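Local structure of AimR transcriptional regulator (Bacillus phage phi3T, 5ZVV) at residues Y330-G335 against I360-L365; D323-G328 against S354-F359. The protein activates transcription of the phage aimX locus as a homodimer, apparently promoting lytic growth until the arbitrium peptide turns it into an inactive monomer. All blocks are in the same frame, centred on the assembly; numbering follows the deposited sequence.

Overall arrangement
Contacts 1 and 2 are neighbours in the C-terminal part of an all-helical, TPR-like chain, their centres about 10 Å apart. Both use helix 324-338: contact 2 its first turn, contact 1 its middle. Their partners also follow each other in sequence, the loop 354-359 running directly into 360-365 and helix 361-369. Helix 341-353 lies between the partners along the chain, so the two contacts tie helix 324-338 to the chain that follows helix 341-353. Contact 2 is polar and partly buried, contact 1 mostly apolar and buried. Their centres lie about 19 Å (contact 2) and 26 Å (contact 1) from the centre of the chain, and the second subunit touches neither.

Contact 1. Residues Y330-G335 against I360-L365; sequences YYYYKG and IQLPLL
Leu-362 lays its CB over the middle of the Tyr-332 ring, a CH-pi contact 3.9 Å from the ring centroid and only 9° off the normal. The side chains cross at about a right angle, and the leucine's methyls hang on the same side, just past the rim: CD1 of Leu-362 is nearest CD2 of Tyr-332, and CD2 of Leu-362 is about equally far from CE2 and CZ of Tyr-332. Along the CD1–CE1 side of the ring the neighbour is backbone, with CE1 of Tyr-332 3.3 Å from O of Leu-362. Pro-363 follows, its CD 4.2 Å from CD1 of Tyr-332.

The phenol does not bond directly to that carbonyl. A water joins them, 2.5 Å from OH of Tyr-332 and giving a 2.6 Å hydrogen bond to O of Leu-362, so the polar end of a buried side chain is served without breaking the apolar contact. What sends the ring across is its first torsion: CG of Tyr-332 stands anti to the backbone N (chi1 174°), carrying the ring out from helix 324-338 to the first turn of helix 361-369.

Further out, Leu-362 also touches Phe-272 and Ile-276 of helix 260-277, and Phe-240. Pro-363 rests on Ser-347 and Ile-348. The contact joins helix 324-338 to helix 361-369, with helix 341-353 against the proline and helix 260-277 against the leucine.

Contact 2. Residues D323-G328 against S354-F359; sequences DENELG and SDDKYF
Asn-325 joins the first turn of helix 324-338 to a loop that opens with a Schellman motif and continues as an Asx turn within an Asx motif. With CG anti to the backbone N (chi1 -164°), its amide swings off the helix and ND2 spends both hydrogens across the contact: one goes to OG of Ser-354 at 3.1 Å, nearly straight at 171°, the other to OD2 of Asp-356 at 2.7 Å. Both acceptors lie close to the amide plane, and amide and carboxylate are only 7° from coplanar, which fixes the rotation of the amide. OG of Ser-354 turns its own proton back to helix 341-353, chiefly to O of Tyr-350, with O of Phe-351 a second acceptor.

OD2 of Asp-356 takes the asparagine on its anti lone pair, while OD1 accepts from the backbone N atoms of Tyr-358 and Phe-359. Asp-355, with positive phi, is the C-prime residue ending helix 341-353: N of Asp-356 bonds to O of Phe-351, and N of Asp-355 to the next carbonyl along.

At the start of helix 324-338 a capping box pairs N of Asp-323 with OE1 of Glu-326, and N of Glu-326 with OD1 of Asp-323 at 2.9 Å.

Contact 1. Residues Y330-G335 against I360-L365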
# COMPACT_ATOMS: atom_id res chain seq x y z
N TYR A 330 22.96 -9.16 -1.30
CA TYR A 330 23.79 -10.03 -0.48
C TYR A 330 23.86 -11.44 -1.07
O TYR A 330 24.95 -11.99 -1.28
CB TYR A 330 23.25 -10.06 0.95
CG TYR A 330 23.90 -11.07 1.87
CD1 TYR A 330 25.07 -10.77 2.56
CD2 TYR A 330 23.32 -12.32 2.07
CE1 TYR A 330 25.65 -11.69 3.41
CE2 TYR A 330 23.90 -13.25 2.92
CZ TYR A 330 25.06 -12.93 3.59
OH TYR A 330 25.63 -13.86 4.43
N TYR A 331 22.70 -12.04 -1.34
CA TYR A 331 22.70 -13.36 -1.94
C TYR A 331 23.18 -13.35 -3.38
O TYR A 331 23.64 -14.39 -3.87
CB TYR A 331 21.30 -13.98 -1.86
CG TYR A 331 20.81 -14.23 -0.45
CD1 TYR A 331 21.12 -15.41 0.21
CD2 TYR A 331 20.06 -13.28 0.22
CE1 TYR A 331 20.68 -15.65 1.50
CE2 TYR A 331 19.61 -13.50 1.51
CZ TYR A 331 19.93 -14.69 2.15
OH TYR A 331 19.49 -14.92 3.43
N TYR A 332 23.10 -12.21 -4.08
CA TYR A 332 23.74 -12.13 -5.39
C TYR A 332 25.25 -12.29 -5.27
O TYR A 332 25.87 -13.04 -6.04
CB TYR A 332 23.39 -10.81 -6.08
CG TYR A 332 24.15 -10.60 -7.37
CD1 TYR A 332 23.91 -11.41 -8.48
CD2 TYR A 332 25.09 -9.59 -7.49
CE1 TYR A 332 24.60 -11.23 -9.66
CE2 TYR A 332 25.78 -9.40 -8.68
CZ TYR A 332 25.53 -10.22 -9.75
OH TYR A 332 26.22 -10.03 -10.93
N TYR A 333 25.87 -11.62 -4.29
CA TYR A 333 27.31 -11.75 -4.10
C TYR A 333 27.69 -13.14 -3.60
O TYR A 333 28.68 -13.73 -4.06
CB TYR A 333 27.81 -10.68 -3.14
CG TYR A 333 27.45 -9.27 -3.57
CD1 TYR A 333 27.64 -8.86 -4.88
CD2 TYR A 333 26.91 -8.37 -2.67
CE1 TYR A 333 27.31 -7.58 -5.28
CE2 TYR A 333 26.58 -7.08 -3.06
CZ TYR A 333 26.78 -6.70 -4.37
OH TYR A 333 26.45 -5.43 -4.76
N LYS A 334 26.91 -13.68 -2.66
CA LYS A 334 27.12 -15.05 -2.22
C LYS A 334 27.06 -16.01 -3.40
O LYS A 334 27.81 -16.99 -3.45
CB LYS A 334 26.10 -15.44 -1.16
CG LYS A 334 26.17 -14.62 0.11
CD LYS A 334 27.21 -15.16 1.07
CE LYS A 334 26.79 -16.51 1.62
NZ LYS A 334 27.77 -17.03 2.62
N GLY A 335 26.17 -15.75 -4.36
CA GLY A 335 26.11 -16.58 -5.55
C GLY A 335 27.32 -16.39 -6.44
O GLY A 335 27.83 -17.35 -7.03
N ILE A 360 16.76 -6.83 -10.00
CA ILE A 360 16.52 -8.26 -10.07
C ILE A 360 17.20 -8.87 -11.30
O ILE A 360 17.39 -10.09 -11.36
CB ILE A 360 15.00 -8.55 -10.07
CG1 ILE A 360 14.74 -10.04 -9.85
CG2 ILE A 360 14.36 -8.06 -11.36
CD1 ILE A 360 13.27 -10.38 -9.72
N GLN A 361 17.57 -8.05 -12.27
CA GLN A 361 18.29 -8.58 -13.43
C GLN A 361 19.70 -9.03 -13.07
O GLN A 361 20.29 -9.79 -13.83
CB GLN A 361 18.33 -7.54 -14.55
CG GLN A 361 19.05 -6.25 -14.19
CD GLN A 361 18.95 -5.21 -15.29
OE1 GLN A 361 19.53 -5.37 -16.36
NE2 GLN A 361 18.21 -4.14 -15.03
N LEU A 362 20.23 -8.58 -11.93
CA LEU A 362 21.57 -9.03 -11.53
C LEU A 362 21.66 -10.55 -11.45
O LEU A 362 22.47 -11.14 -12.18
CB LEU A 362 21.98 -8.36 -10.21
CG LEU A 362 22.41 -6.90 -10.23
CD1 LEU A 362 22.69 -6.44 -8.81
CD2 LEU A 362 23.63 -6.75 -11.09
N PRO A 363 20.86 -11.24 -10.62
CA PRO A 363 20.94 -12.71 -10.65
C PRO A 363 20.41 -13.30 -11.95
O PRO A 363 20.99 -14.28 -12.45
CB PRO A 363 20.10 -13.13 -9.44
CG PRO A 363 19.15 -12.01 -9.25
CD PRO A 363 19.90 -10.77 -9.61
N LEU A 364 19.34 -12.73 -12.50
CA LEU A 364 18.79 -13.23 -13.76
C LEU A 364 19.85 -13.27 -14.85
O LEU A 364 20.06 -14.31 -15.48
CB LEU A 364 17.59 -12.38 -14.18
CG LEU A 364 16.36 -12.51 -13.29
CD1 LEU A 364 15.28 -11.53 -13.72
CD2 LEU A 364 15.84 -13.93 -13.30
N LEU A 365 20.53 -12.14 -15.08
CA LEU A 365 21.64 -12.13 -16.03
C LEU A 365 22.64 -13.22 -15.72
O LEU A 365 23.10 -13.93 -16.62
CB LEU A 365 22.33 -10.76 -16.03
CG LEU A 365 21.62 -9.58 -16.68
CD1 LEU A 365 22.35 -8.28 -16.37
CD2 LEU A 365 21.50 -9.77 -18.19
O HOH W 1 24.74 -10.02 -12.95

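Contact 2. Residues D323-G328 against S354-F359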
# COMPACT_ATOMS: atom_id res chain seq x y z
N ASP A 323 18.06 -5.28 5.23
CA ASP A 323 16.68 -5.37 4.77
C ASP A 323 16.61 -6.27 3.53
O ASP A 323 17.61 -6.83 3.08
CB ASP A 323 16.10 -3.97 4.52
CG ASP A 323 16.74 -3.24 3.34
OD1 ASP A 323 17.51 -3.83 2.57
OD2 ASP A 323 16.46 -2.03 3.19
N GLU A 324 15.41 -6.41 2.97
CA GLU A 324 15.20 -7.42 1.94
C GLU A 324 15.92 -7.08 0.64
O GLU A 324 16.46 -7.97 -0.02
CB GLU A 324 13.70 -7.62 1.72
CG GLU A 324 12.96 -8.04 2.99
CD GLU A 324 11.46 -8.09 2.82
OE1 GLU A 324 10.89 -9.20 2.83
OE2 GLU A 324 10.85 -7.01 2.67
N ASN A 325 15.94 -5.80 0.26
CA ASN A 325 16.68 -5.38 -0.93
C ASN A 325 18.18 -5.64 -0.76
O ASN A 325 18.83 -6.27 -1.61
CB ASN A 325 16.40 -3.91 -1.21
CG ASN A 325 16.78 -3.48 -2.61
OD1 ASN A 325 17.80 -2.82 -2.81
ND2 ASN A 325 15.96 -3.84 -3.59
N GLU A 326 18.73 -5.17 0.37
CA GLU A 326 20.11 -5.49 0.72
C GLU A 326 20.36 -6.99 0.72
O GLU A 326 21.46 -7.43 0.40
CB GLU A 326 20.46 -4.89 2.08
CG GLU A 326 20.60 -3.38 2.09
CD GLU A 326 20.60 -2.79 3.49
OE1 GLU A 326 20.17 -3.49 4.43
OE2 GLU A 326 21.04 -1.63 3.65
N LEU A 327 19.35 -7.78 1.09
CA LEU A 327 19.51 -9.23 1.06
C LEU A 327 19.52 -9.76 -0.37
O LEU A 327 20.18 -10.76 -0.65
CB LEU A 327 18.42 -9.90 1.88
CG LEU A 327 18.67 -9.88 3.38
CD1 LEU A 327 17.52 -10.54 4.14
CD2 LEU A 327 19.99 -10.57 3.70
N GLY A 328 18.80 -9.10 -1.28
CA GLY A 328 18.91 -9.46 -2.69
C GLY A 328 20.31 -9.28 -3.21
O GLY A 328 20.89 -10.19 -3.83
N SER A 354 11.13 -7.04 -2.00
CA SER A 354 11.36 -5.61 -1.89
C SER A 354 10.80 -4.84 -3.08
O SER A 354 11.03 -3.63 -3.17
CB SER A 354 12.85 -5.31 -1.72
OG SER A 354 13.60 -5.77 -2.83
N ASP A 355 10.08 -5.51 -3.98
CA ASP A 355 9.40 -4.86 -5.10
C ASP A 355 10.39 -4.10 -5.98
O ASP A 355 10.11 -3.00 -6.47
CB ASP A 355 8.29 -3.93 -4.60
CG ASP A 355 7.27 -3.59 -5.67
OD1 ASP A 355 7.34 -4.18 -6.77
OD2 ASP A 355 6.40 -2.73 -5.42
N ASP A 356 11.57 -4.68 -6.17
CA ASP A 356 12.63 -4.09 -6.98
C ASP A 356 12.61 -4.76 -8.35
O ASP A 356 13.06 -5.89 -8.50
CB ASP A 356 13.99 -4.25 -6.29
CG ASP A 356 15.09 -3.41 -6.93
OD1 ASP A 356 15.00 -3.11 -8.14
OD2 ASP A 356 16.05 -3.06 -6.22
N LYS A 357 12.07 -4.05 -9.34
CA LYS A 357 11.98 -4.56 -10.70
C LYS A 357 13.17 -4.17 -11.56
O LYS A 357 13.17 -4.45 -12.76
CB LYS A 357 10.68 -4.07 -11.36
CG LYS A 357 9.42 -4.46 -10.60
CD LYS A 357 8.16 -4.00 -11.33
CE LYS A 357 6.91 -4.38 -10.54
NZ LYS A 357 5.66 -4.04 -11.27
N TYR A 358 14.19 -3.54 -10.97
CA TYR A 358 15.36 -3.09 -11.72
C TYR A 358 16.58 -3.98 -11.46
O TYR A 358 17.14 -4.55 -12.40
CB TYR A 358 15.68 -1.63 -11.39
CG TYR A 358 16.78 -1.04 -12.24
CD1 TYR A 358 16.62 -0.90 -13.61
CD2 TYR A 358 17.98 -0.63 -11.67
CE1 TYR A 358 17.62 -0.37 -14.40
CE2 TYR A 358 18.99 -0.09 -12.46
CZ TYR A 358 18.80 0.03 -13.82
OH TYR A 358 19.80 0.57 -14.60
N PHE A 359 17.00 -4.10 -10.20
CA PHE A 359 18.22 -4.84 -9.90
C PHE A 359 18.01 -6.35 -9.87
O PHE A 359 18.99 -7.09 -9.74
CB PHE A 359 18.81 -4.37 -8.57
CG PHE A 359 19.33 -2.96 -8.62
CD1 PHE A 359 20.53 -2.68 -9.25
CD2 PHE A 359 18.62 -1.92 -8.05
CE1 PHE A 359 21.02 -1.39 -9.30
CE2 PHE A 359 19.09 -0.63 -8.10
CZ PHE A 359 20.29 -0.36 -8.73